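Local structure of endoglucanase FnCel5A (Fervidobacterium nodosum, 3NCO) at residues N28-P33 / D82-V87; K160-I165 / R172-D177. The protein probably hydrolyses beta-1,4-glucosidic bonds in cellulose as an endoglucanase of glycosyl hydrolase family 5. All coordinates share one frame; numbering follows the deposited sequence.

Contact 1. Residues N28-P33 / D82-V87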
loop_
_atom_site.group_PDB
_atom_site.type_symbol
_atom_site.label_atom_id
_atom_site.label_comp_id
_atom_site.label_asym_id
_atom_site.label_seq_id
_atom_site.Cartn_x
_atom_site.Cartn_y
_atom_site.Cartn_z
ATOM N N ASN A 28 6.182 0.621 9.016
ATOM C CA ASN A 28 6.994 0.155 10.136
ATOM C C ASN A 28 6.420 0.547 11.482
ATOM O O ASN A 28 7.167 0.564 12.465
ATOM C CB ASN A 28 8.441 0.696 10.018
ATOM C CG ASN A 28 9.321 -0.156 9.109
ATOM O OD1 ASN A 28 8.991 -0.407 7.971
ATOM N ND2 ASN A 28 10.480 -0.546 9.611
ATOM N N ALA A 29 5.115 0.869 11.511
ATOM C CA ALA A 29 4.462 1.349 12.710
ATOM C C ALA A 29 3.311 0.403 13.119
ATOM O O ALA A 29 3.530 -0.518 13.919
ATOM C CB ALA A 29 3.947 2.806 12.542
ATOM N N LEU A 30 2.084 0.622 12.612
ATOM C CA LEU A 30 0.964 -0.183 13.085
ATOM C C LEU A 30 0.986 -1.613 12.528
ATOM O O LEU A 30 0.128 -2.411 12.962
ATOM C CB LEU A 30 -0.379 0.441 12.708
ATOM C CG LEU A 30 -0.709 1.633 13.627
ATOM C CD1 LEU A 30 -1.693 2.614 12.907
ATOM C CD2 LEU A 30 -1.241 1.171 15.032
ATOM N N GLU A 31 1.857 -1.921 11.580
ATOM C CA GLU A 31 1.999 -3.328 11.130
ATOM C C GLU A 31 3.108 -4.078 11.875
ATOM O O GLU A 31 3.372 -5.256 11.560
ATOM C CB GLU A 31 2.148 -3.530 9.577
ATOM C CG GLU A 31 3.538 -3.256 9.005
ATOM C CD GLU A 31 3.982 -1.820 8.960
ATOM O OE1 GLU A 31 3.531 -0.951 9.741
ATOM O OE2 GLU A 31 4.862 -1.522 8.117
ATOM N N ALA A 32 3.810 -3.375 12.787
ATOM C CA ALA A 32 4.688 -4.062 13.746
ATOM C C ALA A 32 3.839 -4.896 14.684
ATOM O O ALA A 32 2.636 -4.748 14.733
ATOM C CB ALA A 32 5.574 -3.033 14.471
ATOM N N PRO A 33 4.432 -5.853 15.418
ATOM C CA PRO A 33 3.556 -6.595 16.337
ATOM C C PRO A 33 2.869 -5.686 17.366
ATOM O O PRO A 33 1.723 -5.931 17.783
ATOM C CB PRO A 33 4.522 -7.553 17.055
ATOM C CG PRO A 33 5.711 -7.680 16.111
ATOM C CD PRO A 33 5.828 -6.326 15.432
ATOM N N ASP A 82 -9.316 2.057 18.891
ATOM C CA ASP A 82 -9.326 3.483 19.251
ATOM C C ASP A 82 -8.091 4.200 18.703
ATOM O O ASP A 82 -8.181 5.321 18.209
ATOM C CB ASP A 82 -9.422 3.652 20.758
ATOM C CG ASP A 82 -10.806 3.330 21.277
ATOM O OD1 ASP A 82 -11.735 3.160 20.451
ATOM O OD2 ASP A 82 -10.956 3.286 22.519
ATOM N N ARG A 83 -6.965 3.520 18.786
ATOM C CA ARG A 83 -5.711 4.055 18.244
ATOM C C ARG A 83 -5.807 4.293 16.735
ATOM O O ARG A 83 -5.404 5.384 16.240
ATOM C CB ARG A 83 -4.557 3.042 18.512
ATOM C CG ARG A 83 -3.167 3.429 17.948
ATOM C CD ARG A 83 -2.709 4.809 18.367
ATOM N NE ARG A 83 -1.455 5.126 17.707
ATOM C CZ ARG A 83 -0.952 6.351 17.604
ATOM N NH1 ARG A 83 -1.593 7.398 18.152
ATOM N NH2 ARG A 83 0.216 6.521 16.943
ATOM N N VAL A 84 -6.256 3.254 16.000
ATOM C CA VAL A 84 -6.369 3.420 14.538
ATOM C C VAL A 84 -7.349 4.579 14.194
ATOM O O VAL A 84 -7.094 5.391 13.283
ATOM C CB VAL A 84 -6.707 2.071 13.826
ATOM C CG1 VAL A 84 -6.836 2.255 12.326
ATOM C CG2 VAL A 84 -5.604 1.067 14.080
ATOM N N LYS A 85 -8.465 4.626 14.914
ATOM C CA LYS A 85 -9.455 5.705 14.693
ATOM C C LYS A 85 -8.813 7.051 14.958
ATOM O O LYS A 85 -9.064 8.030 14.234
ATOM C CB LYS A 85 -10.690 5.564 15.579
ATOM C CG LYS A 85 -11.644 4.502 15.114
ATOM C CD LYS A 85 -12.699 4.127 16.140
ATOM C CE LYS A 85 -13.923 5.039 16.116
ATOM N NZ LYS A 85 -15.008 4.392 16.949
ATOM N N HIS A 86 -8.024 7.130 16.020
ATOM C CA HIS A 86 -7.321 8.387 16.280
ATOM C C HIS A 86 -6.396 8.774 15.123
ATOM O O HIS A 86 -6.389 9.911 14.643
ATOM C CB HIS A 86 -6.530 8.333 17.577
ATOM C CG HIS A 86 -5.611 9.499 17.744
ATOM N ND1 HIS A 86 -6.058 10.748 18.145
ATOM C CD2 HIS A 86 -4.291 9.634 17.477
ATOM C CE1 HIS A 86 -5.030 11.590 18.169
ATOM N NE2 HIS A 86 -3.944 10.934 17.766
ATOM N N VAL A 87 -5.641 7.784 14.624
ATOM C CA VAL A 87 -4.666 8.073 13.580
ATOM C C VAL A 87 -5.363 8.471 12.258
ATOM O O VAL A 87 -4.902 9.342 11.509
ATOM C CB VAL A 87 -3.771 6.815 13.392
ATOM C CG1 VAL A 87 -3.043 6.846 12.114
ATOM C CG2 VAL A 87 -2.814 6.704 14.557
#

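Contact 2. Residues K160-I165 / R172-D177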
loop_
_atom_site.group_PDB
_atom_site.type_symbol
_atom_site.label_atom_id
_atom_site.label_comp_id
_atom_site.label_asym_id
_atom_site.label_seq_id
_atom_site.Cartn_x
_atom_site.Cartn_y
_atom_site.Cartn_z
ATOM N N LYS A 160 -15.435 -12.493 -0.348
ATOM C CA LYS A 160 -16.179 -12.713 0.901
ATOM C C LYS A 160 -15.961 -11.538 1.835
ATOM O O LYS A 160 -16.915 -11.026 2.476
ATOM C CB LYS A 160 -15.725 -13.996 1.563
ATOM C CG LYS A 160 -15.990 -15.210 0.656
ATOM C CD LYS A 160 -15.536 -16.494 1.312
ATOM C CE LYS A 160 -15.758 -17.667 0.347
ATOM N NZ LYS A 160 -15.088 -18.900 0.851
ATOM N N VAL A 161 -14.713 -11.045 1.853
ATOM C CA VAL A 161 -14.422 -9.910 2.729
ATOM C C VAL A 161 -15.208 -8.700 2.219
ATOM O O VAL A 161 -15.865 -7.992 2.998
ATOM C CB VAL A 161 -12.911 -9.601 2.785
ATOM C CG1 VAL A 161 -12.732 -8.439 3.718
ATOM C CG2 VAL A 161 -12.173 -10.806 3.341
ATOM N N LEU A 162 -15.127 -8.478 0.902
ATOM C CA LEU A 162 -15.818 -7.343 0.260
ATOM C C LEU A 162 -17.323 -7.360 0.572
ATOM O O LEU A 162 -17.908 -6.313 0.892
ATOM C CB LEU A 162 -15.624 -7.395 -1.250
ATOM C CG LEU A 162 -16.183 -6.212 -2.066
ATOM C CD1 LEU A 162 -15.581 -4.876 -1.576
ATOM C CD2 LEU A 162 -15.856 -6.467 -3.528
ATOM N N GLY A 163 -17.925 -8.554 0.534
ATOM C CA GLY A 163 -19.336 -8.725 0.905
ATOM C C GLY A 163 -19.654 -8.187 2.291
ATOM O O GLY A 163 -20.680 -7.465 2.495
ATOM N N GLU A 164 -18.798 -8.498 3.270
ATOM C CA GLU A 164 -19.017 -7.994 4.631
ATOM C C GLU A 164 -18.784 -6.489 4.706
ATOM O O GLU A 164 -19.526 -5.764 5.374
ATOM C CB GLU A 164 -18.102 -8.711 5.621
ATOM C CG GLU A 164 -18.587 -10.148 5.889
ATOM C CD GLU A 164 -19.944 -10.178 6.578
ATOM O OE1 GLU A 164 -20.290 -9.241 7.326
ATOM O OE2 GLU A 164 -20.673 -11.158 6.363
ATOM N N ILE A 165 -17.756 -6.002 4.021
ATOM C CA ILE A 165 -17.554 -4.551 3.981
ATOM C C ILE A 165 -18.779 -3.835 3.413
ATOM O O ILE A 165 -19.227 -2.802 3.966
ATOM C CB ILE A 165 -16.284 -4.191 3.144
ATOM C CG1 ILE A 165 -15.003 -4.687 3.862
ATOM C CG2 ILE A 165 -16.226 -2.665 2.802
ATOM C CD1 ILE A 165 -13.697 -4.596 3.013
ATOM N N ARG A 172 -17.929 2.782 -0.463
ATOM C CA ARG A 172 -16.555 3.153 -0.127
ATOM C C ARG A 172 -15.581 2.443 -1.036
ATOM O O ARG A 172 -15.744 1.248 -1.351
ATOM C CB ARG A 172 -16.201 2.812 1.321
ATOM C CG ARG A 172 -14.886 3.519 1.778
ATOM C CD ARG A 172 -14.589 3.205 3.248
ATOM N NE ARG A 172 -15.698 3.684 4.114
ATOM C CZ ARG A 172 -15.929 4.968 4.438
ATOM N NH1 ARG A 172 -15.097 5.937 4.024
ATOM N NH2 ARG A 172 -16.983 5.259 5.184
ATOM N N ILE A 173 -14.566 3.178 -1.447
ATOM C CA ILE A 173 -13.520 2.555 -2.250
ATOM C C ILE A 173 -12.844 1.394 -1.486
ATOM O O ILE A 173 -12.414 1.565 -0.340
ATOM C CB ILE A 173 -12.492 3.569 -2.675
ATOM C CG1 ILE A 173 -13.104 4.552 -3.686
ATOM C CG2 ILE A 173 -11.256 2.838 -3.262
ATOM C CD1 ILE A 173 -13.396 3.971 -5.048
ATOM N N VAL A 174 -12.725 0.227 -2.127
ATOM C CA VAL A 174 -11.973 -0.869 -1.543
ATOM C C VAL A 174 -10.871 -1.232 -2.537
ATOM O O VAL A 174 -11.150 -1.451 -3.744
ATOM C CB VAL A 174 -12.893 -2.092 -1.287
ATOM C CG1 VAL A 174 -12.067 -3.399 -0.887
ATOM C CG2 VAL A 174 -13.948 -1.685 -0.248
ATOM N N ILE A 175 -9.630 -1.302 -2.044
ATOM C CA ILE A 175 -8.467 -1.567 -2.903
ATOM C C ILE A 175 -8.142 -3.049 -2.809
ATOM O O ILE A 175 -8.010 -3.586 -1.705
ATOM C CB ILE A 175 -7.252 -0.737 -2.438
ATOM C CG1 ILE A 175 -7.509 0.732 -2.789
ATOM C CG2 ILE A 175 -5.922 -1.185 -3.105
ATOM C CD1 ILE A 175 -6.761 1.668 -1.896
ATOM N N ILE A 176 -8.024 -3.663 -3.986
ATOM C CA ILE A 176 -7.718 -5.088 -4.135
ATOM C C ILE A 176 -6.281 -5.298 -4.627
ATOM O O ILE A 176 -5.916 -4.847 -5.725
ATOM C CB ILE A 176 -8.694 -5.752 -5.190
ATOM C CG1 ILE A 176 -10.133 -5.398 -4.869
ATOM C CG2 ILE A 176 -8.473 -7.248 -5.298
ATOM C CD1 ILE A 176 -10.574 -5.690 -3.430
ATOM N N ASP A 177 -5.458 -5.953 -3.813
ATOM C CA ASP A 177 -4.061 -6.226 -4.189
ATOM C C ASP A 177 -3.925 -7.368 -5.168
ATOM O O ASP A 177 -4.594 -8.357 -5.085
ATOM C CB ASP A 177 -3.221 -6.591 -2.947
ATOM C CG ASP A 177 -2.894 -5.309 -2.064
ATOM O OD1 ASP A 177 -3.822 -4.478 -1.857
ATOM O OD2 ASP A 177 -1.754 -5.191 -1.532
#

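Contact 1. Residues N28-P33 / D82-V87
Leu-30 reaches from the loop 28-33 to helix residues 82-87, and is the only side chain of the loop to touch them. Its CB already points at the helix but stops 5.4 Å from Val-84 CG2, and CG too stops short; the touching is left to the two methyls. CD2 meets the aliphatic stem of Arg-83, with CG of that arginine 4.2 Å from Leu-30 CD2, while Leu-30 CD1 lies 4.4 Å from Val-84 CG2. Both are loose van der Waals approaches, and no hydrogen bond crosses. CD1 also faces Val-87, and Ile-60 of strand 57-60 touches both Leu-30 and Val-87. The fold is an eight-stranded TIM barrel: the loop follows its first strand, 22-25, and the helix follows its second, so the leucine packs a loop after one strand against the helix after the next. Leu-30 is the second residue of a type I beta turn, Ala-29 to Ala-32, closed by Ala-32 N to Ala-29 O at 3.1 Å. Glu-31 folds back along the loop: its OE2 takes the backbone N of Asn-28 at 2.7 Å on the syn side, and its OE1 takes Ala-29 N at 3.0 Å from above the carboxylate plane. With CG trans to the backbone N (chi1 178°) and a bend at chi2 (53°), Arg-83 offers CG to Leu-30 and brings its guanidinium over Val-87, whose CG2 sits 3.6 Å above the plane, over the centre of one face. NE forms a salt bridge with Glu-35, and NH2 donates a hydrogen bond to Ile-42 O.

Contact 2. Residues K160-I165 / R172-D177
This is apolar helix-on-strand packing in the wall of the barrel, where helix residues 160-165 lie against the start of strand 174-177. Val-174 is the strand's single point of close contact, and it meets two side chains one helical turn apart. From one of them, Leu-162 CD1 settles against the whole head of the valine: it is 3.8 Å from Val-174 CG2 and 3.9 Å from both its CB and CG1. CG of Leu-162 is anti to the backbone N (chi1 -175°), and this swings the end of the side chain to the strand although its CB does not aim there. Ile-165 does point at the strand, and its CG2 branch meets Val-174 CG2 tip to tip at 3.9 Å. The valine methyl CG2 is thus shared by both helix residues, while its CG1 faces the leucine. All three side chains are buried, and nothing polar passes between the segments. Ile-165 also touches Trp-123 of helix 112-130 and Phe-139 of strand 137-140, and Val-174 touches Ile-141. Just before the strand, the guanidinium of buried Arg-172 is taken up by backbone oxygens of Tyr-133, Pro-134 and Leu-137 and by the Asn-169 side chain. Strand 137-140, helix 151-168 and strand 174-177 form one of the beta-alpha-beta crossovers that, repeated, make a TIM barrel.

Contacts 1 and 2 belong to separate parts of one barrel: their centres are 20 Å apart and their nearest atoms about 11 Å, so neither touches the other. Contact 1 lies near the first two strands, 22-25 and 57-60, and contact 2 at the fourth and fifth, 137-140 and 174-177. Their levels differ too. The loop 28-33 leaves the C-terminal end of its strand, the end at which TIM-barrel enzymes have their active sites, whereas Val-174 opens its strand at the other end. At the far end of 172-177, Asp-177 OD2 accepts a hydrogen bond from Glu-144 N, at the same end of the barrel as the loop of contact 1.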